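Local coordinates for fibronectin type III domain-containing protein (Simiduia agarivorans, PDB 6P2K), which carries, in this part of a longer protein, a glycoside hydrolase family 74 module of seven-bladed beta-propellers that probably cleaves the beta-glucan backbone of xyloglucan, at residues Q253-G258 with T306-E311. Sequence-based numbering, arbitrary orientation.
Sequences QQVTGG and TNFYWE
Trp310 reaches across with its indole N-H to grip a backbone carbonyl: NE1 donates to Val255 O at 2.8 Å, with an N-H...O angle of 156°. The oxygen lies close to the indole plane, at its edge, and the C=O points nearly straight at the donor, 160° at the oxygen. Gly257 O sits at the same indole's edge, 3.6 Å from Trp310 CD1, and a water bound to this carbonyl also accepts from the backbone N of Trp310. Here strand 253-254, the last of one four-stranded antiparallel propeller blade, runs out into the linker to the next, and the linker packs on that next blade's outer strand, 304-314. Beside the indole, Phe308 takes Val255 CG1 over one face in a CH-pi contact, 3.9 Å to the ring centroid and displaced toward the rim. Phe308 CG lies between backbone N and carbonyl carbon (chi1 77°), and at the far end of the ring Phe308 CZ comes within 3.6 Å of Val255 CA. Phe297, on neighbouring strand 292-300, lies nearly parallel to the Phe308 ring and meets Trp310 edge-to-face. Where strand 253-254 ends, Thr256 OG1 of the linker donates back to Gln254 OE1 at 2.8 Å.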
# COMPACT_ATOMS: atom_id res chain seq x y z
N GLN B 253 -60.51 29.59 6.88
CA GLN B 253 -60.31 28.62 5.82
C GLN B 253 -59.00 27.92 6.11
O GLN B 253 -57.98 28.59 6.28
CB GLN B 253 -60.22 29.33 4.48
CG GLN B 253 -61.30 30.38 4.32
CD GLN B 253 -62.69 29.76 4.12
OE1 GLN B 253 -63.44 29.61 5.09
NE2 GLN B 253 -63.05 29.44 2.86
N GLN B 254 -59.01 26.59 6.16
CA GLN B 254 -57.76 25.87 6.30
C GLN B 254 -56.97 25.98 5.00
O GLN B 254 -57.53 25.81 3.91
CB GLN B 254 -58.02 24.41 6.65
CG GLN B 254 -56.75 23.60 6.87
CD GLN B 254 -57.03 22.17 7.25
OE1 GLN B 254 -56.17 21.30 7.10
NE2 GLN B 254 -58.23 21.91 7.76
N VAL B 255 -55.67 26.26 5.12
CA VAL B 255 -54.84 26.49 3.94
C VAL B 255 -53.57 25.66 4.04
O VAL B 255 -52.46 26.17 3.86
CB VAL B 255 -54.51 27.99 3.79
CG1 VAL B 255 -55.69 28.73 3.17
CG2 VAL B 255 -54.16 28.60 5.14
N THR B 256 -53.73 24.36 4.31
CA THR B 256 -52.60 23.46 4.44
C THR B 256 -52.27 22.70 3.16
O THR B 256 -51.22 22.05 3.10
CB THR B 256 -52.84 22.45 5.57
OG1 THR B 256 -54.07 21.75 5.33
CG2 THR B 256 -52.92 23.16 6.92
N GLY B 257 -53.13 22.76 2.15
CA GLY B 257 -52.89 22.07 0.90
C GLY B 257 -51.55 22.42 0.28
O GLY B 257 -51.31 23.57 -0.08
N GLY B 258 -50.68 21.43 0.17
CA GLY B 258 -49.32 21.64 -0.30
C GLY B 258 -48.28 21.62 0.80
O GLY B 258 -47.08 21.59 0.49
N THR B 306 -58.72 33.63 -4.03
CA THR B 306 -58.69 33.13 -5.40
C THR B 306 -57.88 31.84 -5.48
O THR B 306 -58.38 30.79 -5.88
CB THR B 306 -58.11 34.19 -6.33
OG1 THR B 306 -58.86 35.40 -6.21
CG2 THR B 306 -58.16 33.71 -7.78
N ASN B 307 -56.61 31.92 -5.09
CA ASN B 307 -55.71 30.77 -5.12
C ASN B 307 -54.64 30.97 -4.07
O ASN B 307 -54.42 32.08 -3.58
CB ASN B 307 -55.07 30.59 -6.51
CG ASN B 307 -54.38 31.85 -7.01
OD1 ASN B 307 -53.48 32.38 -6.36
ND2 ASN B 307 -54.80 32.33 -8.17
N PHE B 308 -53.97 29.87 -3.73
CA PHE B 308 -52.81 29.94 -2.85
C PHE B 308 -51.94 28.71 -3.10
O PHE B 308 -52.44 27.66 -3.52
CB PHE B 308 -53.21 30.03 -1.37
CG PHE B 308 -53.67 28.73 -0.78
CD1 PHE B 308 -55.00 28.36 -0.82
CD2 PHE B 308 -52.76 27.87 -0.16
CE1 PHE B 308 -55.43 27.17 -0.27
CE2 PHE B 308 -53.18 26.67 0.39
CZ PHE B 308 -54.52 26.32 0.34
N TYR B 309 -50.65 28.86 -2.82
CA TYR B 309 -49.72 27.74 -2.93
C TYR B 309 -48.58 27.94 -1.94
O TYR B 309 -48.24 29.07 -1.58
CB TYR B 309 -49.18 27.57 -4.35
CG TYR B 309 -48.46 28.78 -4.92
CD1 TYR B 309 -49.18 29.84 -5.46
CD2 TYR B 309 -47.07 28.84 -4.95
CE1 TYR B 309 -48.53 30.94 -6.00
CE2 TYR B 309 -46.42 29.94 -5.48
CZ TYR B 309 -47.15 30.99 -6.00
OH TYR B 309 -46.50 32.08 -6.53
N TRP B 310 -48.00 26.82 -1.51
CA TRP B 310 -46.84 26.81 -0.63
C TRP B 310 -45.63 26.31 -1.39
O TRP B 310 -45.73 25.37 -2.18
CB TRP B 310 -47.08 25.93 0.60
CG TRP B 310 -48.12 26.47 1.55
CD1 TRP B 310 -49.42 26.10 1.62
CD2 TRP B 310 -47.92 27.46 2.57
NE1 TRP B 310 -50.06 26.80 2.62
CE2 TRP B 310 -49.15 27.64 3.21
CE3 TRP B 310 -46.82 28.20 2.99
CZ2 TRP B 310 -49.32 28.54 4.26
CZ3 TRP B 310 -46.98 29.10 4.03
CH2 TRP B 310 -48.23 29.26 4.66
N GLU B 311 -44.48 26.93 -1.14
CA GLU B 311 -43.24 26.57 -1.80
C GLU B 311 -42.13 26.48 -0.76
O GLU B 311 -42.04 27.33 0.13
CB GLU B 311 -42.87 27.60 -2.88
CG GLU B 311 -41.46 27.48 -3.42
CD GLU B 311 -41.11 28.61 -4.37
OE1 GLU B 311 -40.08 28.52 -5.06
OE2 GLU B 311 -41.88 29.59 -4.42
O HOH W 1 -49.48 24.46 -2.45